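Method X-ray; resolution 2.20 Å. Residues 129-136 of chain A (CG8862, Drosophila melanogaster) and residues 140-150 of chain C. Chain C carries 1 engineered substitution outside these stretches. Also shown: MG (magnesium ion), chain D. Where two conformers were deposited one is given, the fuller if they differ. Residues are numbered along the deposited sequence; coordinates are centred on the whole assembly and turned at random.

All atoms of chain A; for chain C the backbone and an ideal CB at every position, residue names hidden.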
ATOM      1  N   GLY A 129      -5.747  -3.544 -20.189  1.00 24.76           N
ATOM      2  CA  GLY A 129      -5.097  -3.629 -21.497  1.00 24.83           C
ATOM      3  C   GLY A 129      -5.666  -2.726 -22.571  1.00 25.23           C
ATOM      4  O   GLY A 129      -5.206  -1.579 -22.747  1.00 24.91           O
ATOM      5  N   GLN A 130      -6.639  -3.249 -23.313  1.00 25.24           N
ATOM      6  CA  GLN A 130      -7.352  -2.464 -24.302  1.00 26.96           C
ATOM      7  C   GLN A 130      -8.071  -1.331 -23.570  1.00 25.97           C
ATOM      8  O   GLN A 130      -8.672  -1.543 -22.526  1.00 25.41           O
ATOM      9  CB  GLN A 130      -8.412  -3.310 -25.034  1.00 26.89           C
ATOM     10  CG  GLN A 130      -7.890  -4.354 -25.973  1.00 29.47           C
ATOM     11  CD  GLN A 130      -9.042  -5.145 -26.599  1.00 30.07           C
ATOM     12  OE1 GLN A 130      -9.696  -4.679 -27.548  1.00 32.77           O
ATOM     13  NE2 GLN A 130      -9.317  -6.325 -26.046  1.00 30.13           N
ATOM     14  N   GLY A 131      -8.005  -0.132 -24.121  1.00 26.02           N
ATOM     15  CA  GLY A 131      -8.710   0.995 -23.523  1.00 26.50           C
ATOM     16  C   GLY A 131      -7.872   1.665 -22.458  1.00 26.82           C
ATOM     17  O   GLY A 131      -8.294   2.673 -21.891  1.00 27.51           O
ATOM     18  N   PHE A 132      -6.685   1.121 -22.187  1.00 26.26           N
ATOM     19  CA  PHE A 132      -5.792   1.721 -21.195  1.00 26.18           C
ATOM     20  C   PHE A 132      -4.287   1.570 -21.488  1.00 26.17           C
ATOM     21  O   PHE A 132      -3.726   2.415 -22.175  1.00 26.73           O
ATOM     22  CB  PHE A 132      -6.147   1.340 -19.745  1.00 25.68           C
ATOM     23  CG  PHE A 132      -5.411   2.175 -18.717  1.00 26.66           C
ATOM     24  CD1 PHE A 132      -5.611   3.562 -18.649  1.00 25.76           C
ATOM     25  CD2 PHE A 132      -4.501   1.586 -17.836  1.00 27.28           C
ATOM     26  CE1 PHE A 132      -4.914   4.346 -17.713  1.00 26.04           C
ATOM     27  CE2 PHE A 132      -3.811   2.357 -16.909  1.00 26.42           C
ATOM     28  CZ  PHE A 132      -4.020   3.737 -16.843  1.00 27.35           C
ATOM     29  N   ASN A 133      -3.633   0.549 -20.942  1.00 26.30           N
ATOM     30  CA  ASN A 133      -2.216   0.282 -21.263  1.00 26.67           C
ATOM     31  C   ASN A 133      -1.862   0.436 -22.753  1.00 26.44           C
ATOM     32  O   ASN A 133      -0.943   1.168 -23.127  1.00 26.33           O
ATOM     33  CB  ASN A 133      -1.815  -1.129 -20.819  1.00 26.02           C
ATOM     34  CG  ASN A 133      -0.383  -1.440 -21.146  1.00 25.98           C
ATOM     35  OD1 ASN A 133       0.505  -0.579 -20.999  1.00 27.80           O
ATOM     36  ND2 ASN A 133      -0.132  -2.653 -21.605  1.00 24.86           N
ATOM     37  N   ARG A 134      -2.630  -0.242 -23.594  1.00 27.13           N
ATOM     38  CA  ARG A 134      -2.359  -0.318 -25.022  1.00 27.65           C
ATOM     39  C   ARG A 134      -2.838   0.919 -25.789  1.00 28.71           C
ATOM     40  O   ARG A 134      -2.493   1.121 -26.962  1.00 28.53           O
ATOM     41  CB  ARG A 134      -3.017  -1.583 -25.562  1.00 27.67           C
ATOM     42  CG  ARG A 134      -2.519  -2.844 -24.842  1.00 26.36           C
ATOM     43  CD  ARG A 134      -3.210  -4.076 -25.366  1.00 27.80           C
ATOM     44  NE  ARG A 134      -3.329  -5.128 -24.361  1.00 25.54           N
ATOM     45  CZ  ARG A 134      -4.100  -6.198 -24.490  1.00 25.69           C
ATOM     46  NH1 ARG A 134      -4.150  -7.091 -23.502  1.00 25.74           N
ATOM     47  NH2 ARG A 134      -4.821  -6.383 -25.596  1.00 22.03           N
ATOM     48  N   ASP A 135      -3.622   1.753 -25.112  1.00 29.03           N
ATOM     49  CA  ASP A 135      -4.319   2.846 -25.772  1.00 29.29           C
ATOM     50  C   ASP A 135      -4.108   4.153 -24.998  1.00 28.92           C
ATOM     51  O   ASP A 135      -3.028   4.765 -25.112  1.00 29.16           O
ATOM     52  CB  ASP A 135      -5.798   2.475 -25.942  1.00 29.66           C
ATOM     53  CG  ASP A 135      -6.005   1.299 -26.929  1.00 32.33           C
ATOM     54  OD1 ASP A 135      -5.664   1.455 -28.131  1.00 34.74           O
ATOM     55  OD2 ASP A 135      -6.511   0.226 -26.519  1.00 30.06           O
ATOM     56  N   ALA A 136      -5.094   4.567 -24.196  1.00 27.95           N
ATOM     57  CA  ALA A 136      -5.065   5.887 -23.500  1.00 27.80           C
ATOM     58  C   ALA A 136      -3.778   6.190 -22.699  1.00 28.06           C
ATOM     59  O   ALA A 136      -3.259   7.297 -22.728  1.00 27.40           O
ATOM     60  CB  ALA A 136      -6.277   6.033 -22.597  1.00 28.07           C
TER
ATOM     61  N   UNK C 140      -1.367  -8.862 -31.898  1.00 26.75           N
ATOM     62  CA  UNK C 140      -1.199  -7.403 -31.955  1.00 26.65           C
ATOM     63  C   UNK C 140      -1.832  -6.719 -30.735  1.00 26.18           C
ATOM     64  O   UNK C 140      -2.182  -7.394 -29.771  1.00 25.66           O
ATOM     65  CB  UNK C 140      -1.816  -6.850 -33.241  1.00 26.65           C
ATOM     66  N   UNK C 141      -2.009  -5.396 -30.768  1.00 26.52           N
ATOM     67  CA  UNK C 141      -2.484  -4.709 -29.553  1.00 27.53           C
ATOM     68  C   UNK C 141      -3.917  -5.052 -29.113  1.00 28.01           C
ATOM     69  O   UNK C 141      -4.312  -4.757 -27.986  1.00 27.48           O
ATOM     70  CB  UNK C 141      -2.396  -3.198 -29.776  1.00 27.53           C
ATOM     71  N   UNK C 142      -4.688  -5.679 -29.994  1.00 28.81           N
ATOM     72  CA  UNK C 142      -6.037  -6.087 -29.630  0.50 29.29           C
ATOM     73  C   UNK C 142      -5.980  -7.222 -28.614  1.00 29.47           C
ATOM     74  O   UNK C 142      -6.828  -7.303 -27.727  1.00 29.60           O
ATOM     75  CB  UNK C 142      -6.827  -6.513 -30.869  0.50 29.29           C
ATOM     76  N   UNK C 143      -4.965  -8.072 -28.733  1.00 29.97           N
ATOM     77  CA  UNK C 143      -4.916  -9.299 -27.943  1.00 30.40           C
ATOM     78  C   UNK C 143      -3.633  -9.546 -27.136  1.00 29.76           C
ATOM     79  O   UNK C 143      -3.525 -10.571 -26.462  1.00 30.56           O
ATOM     80  CB  UNK C 143      -5.129 -10.486 -28.885  1.00 30.40           C
ATOM     81  N   UNK C 144      -2.663  -8.638 -27.181  1.00 28.25           N
ATOM     82  CA  UNK C 144      -1.377  -8.925 -26.514  1.00 27.51           C
ATOM     83  C   UNK C 144      -0.766  -7.704 -25.808  1.00 26.64           C
ATOM     84  O   UNK C 144      -0.735  -6.620 -26.381  1.00 26.20           O
ATOM     85  CB  UNK C 144      -0.377  -9.460 -27.541  1.00 27.51           C
ATOM     86  N   UNK C 145      -0.280  -7.873 -24.575  1.00 25.84           N
ATOM     87  CA  UNK C 145       0.384  -6.752 -23.880  1.00 25.34           C
ATOM     88  C   UNK C 145       1.807  -6.469 -24.391  1.00 25.25           C
ATOM     89  O   UNK C 145       2.499  -5.573 -23.897  1.00 24.79           O
ATOM     90  CB  UNK C 145       0.441  -7.044 -22.379  1.00 25.34           C
ATOM     91  N   UNK C 146       2.223  -7.227 -25.395  1.00 25.55           N
ATOM     92  CA  UNK C 146       3.506  -7.007 -26.054  0.50 26.23           C
ATOM     93  C   UNK C 146       3.410  -5.953 -27.146  1.00 26.45           C
ATOM     94  O   UNK C 146       4.416  -5.596 -27.755  1.00 26.65           O
ATOM     95  CB  UNK C 146       4.027  -8.319 -26.644  0.50 26.23           C
ATOM     96  N   UNK C 147       2.190  -5.455 -27.381  1.00 26.22           N
ATOM     97  CA  UNK C 147       1.928  -4.485 -28.429  1.00 26.65           C
ATOM     98  C   UNK C 147       1.111  -3.299 -27.883  1.00 26.88           C
ATOM     99  O   UNK C 147       0.524  -3.369 -26.791  1.00 26.30           O
ATOM    100  CB  UNK C 147       1.193  -5.153 -29.593  1.00 26.65           C
ATOM    101  N   UNK C 148       1.089  -2.207 -28.645  1.00 26.96           N
ATOM    102  CA  UNK C 148       0.288  -1.020 -28.301  1.00 27.30           C
ATOM    103  C   UNK C 148      -0.264  -0.347 -29.573  1.00 27.33           C
ATOM    104  O   UNK C 148      -0.036  -0.831 -30.686  1.00 27.29           O
ATOM    105  CB  UNK C 148       1.130  -0.024 -27.501  1.00 27.30           C
ATOM    106  N   UNK C 149      -0.964   0.767 -29.394  1.00 27.30           N
ATOM    107  CA  UNK C 149      -1.671   1.436 -30.484  1.00 28.43           C
ATOM    108  C   UNK C 149      -0.780   2.074 -31.559  1.00 28.61           C
ATOM    109  O   UNK C 149      -1.279   2.427 -32.635  1.00 28.14           O
ATOM    110  CB  UNK C 149      -2.573   2.519 -29.890  1.00 28.43           C
ATOM    111  N   UNK C 150       0.511   2.254 -31.261  1.00 28.71           N
ATOM    112  CA  UNK C 150       1.440   2.830 -32.244  1.00 29.07           C
ATOM    113  C   UNK C 150       2.051   1.768 -33.158  1.00 28.72           C
ATOM    114  O   UNK C 150       2.660   2.098 -34.169  1.00 28.07           O
ATOM    115  CB  UNK C 150       2.557   3.590 -31.525  1.00 29.07           C
TER
HETATM  116 MG    MG D   1       2.363   0.095 -21.282  1.00 18.18          MG

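Position 140 lies beyond the reach of chain A, so the visible atoms set no preference. It is W140(C).

At 141 CA-to-CB runs sideways, and the ideal CB sits 4.6 Å from R134(A) CB. Here the backbone does the main work: the carbonyl O of 141 accepts a hydrogen bond from R134(A) NH2 at 2.9 Å. The D135(A) carboxylate is too far for direct contact but can be reached through a water, so a small polar side chain suits. The residue is S141(C); water 4 donates to both its OG (2.7 Å) and D135(A) OD1 (2.9 Å), joining the two side chains, which do not touch.

At 142 CA-to-CB points away, yet the ideal CB is 4.8 Å from Q130(A) OE1, an acceptor. Long side chains, especially polar or basic ones, could use the space. R142(C) brings its CD 3.0 Å from Q130(A) OE1, a contact of the aliphatic stem with the amide oxygen.

Position 143 points away, and chain A asks little here. A short acceptor (Asp, Asn, Ser) suits, because the N of 140 lies about 5 Å from the ideal CB. D143(C) uses OD1 to accept a hydrogen bond from W140(C) N at 2.8 Å.

Position 144 also points away, leaving its side chain little constrained by chain A; its backbone N lies over one face of the R134(A) guanidinium. The residue is S144(C), which opens a type I turn ending at 147. S144(C) OG accepts a hydrogen bond from the backbone N of 146 at 3.2 Å.

At 145 the ideal CB lies 4.5 Å from N133(A) ND2 and 4.7 Å from R134(A) NE. Acidic or neutral polar residues would suit these donors. D145(C) is acidic, but its end leads away and its carboxylate bonds elsewhere in the structure; water 1 instead links its backbone O (2.7 Å) to N133(A) ND2 (3.0 Å).

Positions 146 and 147 leave the choice open. L146(C) makes no contact; F147(C) turns its ring away, while its backbone O lies 3.7 Å from R134(A) CG.

At 148 the ideal CB is 3.8 Å from R134(A) O. A polar side chain such as Asp, Asn or Ser would suit, since it can turn outward from that oxygen and accept from the N of 150; others are not excluded. D148(C) does so, its OD2 accepting from that N at 2.9 Å.

At 149 the backbone N donates to R134(A) O (2.9 Å), whatever the side chain. CA-to-CB points toward chain A, with the ideal CB a tight 3.2 Å from R134(A) O, favouring something small. S149(C) supplies it, its CB 3.7 Å from D135(A) OD1.

Position 150 is free of chain A and would take most polar residues; it is D150(C).

Chain C 140-150: WSRDSDLFDSD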
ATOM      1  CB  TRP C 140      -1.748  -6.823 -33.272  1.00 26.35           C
ATOM      2  CG  TRP C 140      -3.233  -6.884 -33.489  1.00 26.00           C
ATOM      3  CD1 TRP C 140      -4.002  -8.006 -33.594  1.00 26.87           C
ATOM      4  CD2 TRP C 140      -4.117  -5.772 -33.711  1.00 26.51           C
ATOM      5  NE1 TRP C 140      -5.314  -7.662 -33.845  1.00 27.01           N
ATOM      6  CE2 TRP C 140      -5.407  -6.298 -33.933  1.00 27.31           C
ATOM      7  CE3 TRP C 140      -3.943  -4.379 -33.734  1.00 26.90           C
ATOM      8  CZ2 TRP C 140      -6.525  -5.479 -34.162  1.00 27.30           C
ATOM      9  CZ3 TRP C 140      -5.041  -3.571 -33.955  1.00 26.67           C
ATOM     10  CH2 TRP C 140      -6.319  -4.122 -34.169  1.00 27.49           C
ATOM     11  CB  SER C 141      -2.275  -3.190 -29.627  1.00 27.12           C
ATOM     12  OG  SER C 141      -3.028  -2.622 -30.672  1.00 30.24           O
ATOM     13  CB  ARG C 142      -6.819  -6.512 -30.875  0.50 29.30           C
ATOM     14  CG  ARG C 142      -8.327  -6.660 -30.708  0.50 29.58           C
ATOM     15  CD  ARG C 142      -9.028  -5.365 -30.350  0.50 28.45           C
ATOM     16  NE  ARG C 142      -8.772  -4.257 -31.271  0.50 28.43           N
ATOM     17  CZ  ARG C 142      -9.540  -3.943 -32.313  0.50 27.18           C
ATOM     18  NH1 ARG C 142     -10.622  -4.665 -32.600  0.50 25.97           N
ATOM     19  NH2 ARG C 142      -9.219  -2.905 -33.077  0.50 25.86           N
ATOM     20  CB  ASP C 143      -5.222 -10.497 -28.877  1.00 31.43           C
ATOM     21  CG  ASP C 143      -4.524 -10.376 -30.244  1.00 32.94           C
ATOM     22  OD1 ASP C 143      -3.328 -10.013 -30.274  1.00 32.57           O
ATOM     23  OD2 ASP C 143      -5.166 -10.648 -31.286  1.00 34.42           O
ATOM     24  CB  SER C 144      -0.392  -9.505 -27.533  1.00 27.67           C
ATOM     25  OG  SER C 144       0.918  -9.647 -27.007  1.00 27.79           O
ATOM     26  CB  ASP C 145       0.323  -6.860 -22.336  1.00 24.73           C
ATOM     27  CG  ASP C 145       1.105  -8.050 -21.759  1.00 24.83           C
ATOM     28  OD1 ASP C 145       1.740  -8.832 -22.505  1.00 24.60           O
ATOM     29  OD2 ASP C 145       1.070  -8.198 -20.514  1.00 21.72           O
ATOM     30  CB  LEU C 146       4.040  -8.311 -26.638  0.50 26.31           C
ATOM     31  CG  LEU C 146       4.633  -9.222 -25.566  0.50 27.41           C
ATOM     32  CD1 LEU C 146       3.619 -10.214 -25.000  0.50 26.54           C
ATOM     33  CD2 LEU C 146       5.793  -9.942 -26.142  0.50 27.92           C
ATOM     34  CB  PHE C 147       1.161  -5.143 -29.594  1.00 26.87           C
ATOM     35  CG  PHE C 147       1.861  -6.335 -30.232  1.00 27.33           C
ATOM     36  CD1 PHE C 147       1.740  -7.614 -29.692  1.00 28.34           C
ATOM     37  CD2 PHE C 147       2.593  -6.179 -31.413  1.00 27.34           C
ATOM     38  CE1 PHE C 147       2.372  -8.730 -30.295  1.00 27.37           C
ATOM     39  CE2 PHE C 147       3.214  -7.275 -32.029  1.00 28.88           C
ATOM     40  CZ  PHE C 147       3.104  -8.560 -31.465  1.00 27.34           C
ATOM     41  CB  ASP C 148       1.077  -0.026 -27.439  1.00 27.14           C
ATOM     42  CG  ASP C 148       2.294   0.572 -28.169  1.00 27.57           C
ATOM     43  OD1 ASP C 148       3.336   0.760 -27.502  1.00 28.26           O
ATOM     44  OD2 ASP C 148       2.220   0.846 -29.388  1.00 26.10           O
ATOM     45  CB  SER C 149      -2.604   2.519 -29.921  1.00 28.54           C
ATOM     46  OG  SER C 149      -1.860   3.522 -29.230  1.00 29.08           O
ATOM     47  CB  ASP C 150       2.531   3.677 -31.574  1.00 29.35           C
ATOM     48  CG  ASP C 150       1.980   4.942 -30.937  1.00 30.57           C
ATOM     49  OD1 ASP C 150       1.003   5.505 -31.481  1.00 32.15           O
ATOM     50  OD2 ASP C 150       2.519   5.375 -29.892  1.00 32.17           O
TER
HETATM   51  O   HOH W   1       2.461  -4.105 -21.614  1.00 13.28           O
HETATM   52  O   HOH W   2       1.415   1.793 -22.182  1.00 18.38           O
HETATM   53  O   HOH W   3      -6.060  -2.195 -27.861  1.00 35.00           O
HETATM   54  O   HOH W   4      -4.368  -0.490 -29.822  1.00 36.40           O
HETATM   55  O   HOH W   5       4.079   1.129 -21.440  1.00 17.39           O
HETATM   56  O   HOH W   6       2.284   0.752 -19.302  1.00 12.08           O
HETATM   57  O   HOH W   7       3.437  -1.703 -20.930  1.00 17.68           O
HETATM   58  O   HOH W   8       2.423  -0.527 -23.378  1.00 16.25           O
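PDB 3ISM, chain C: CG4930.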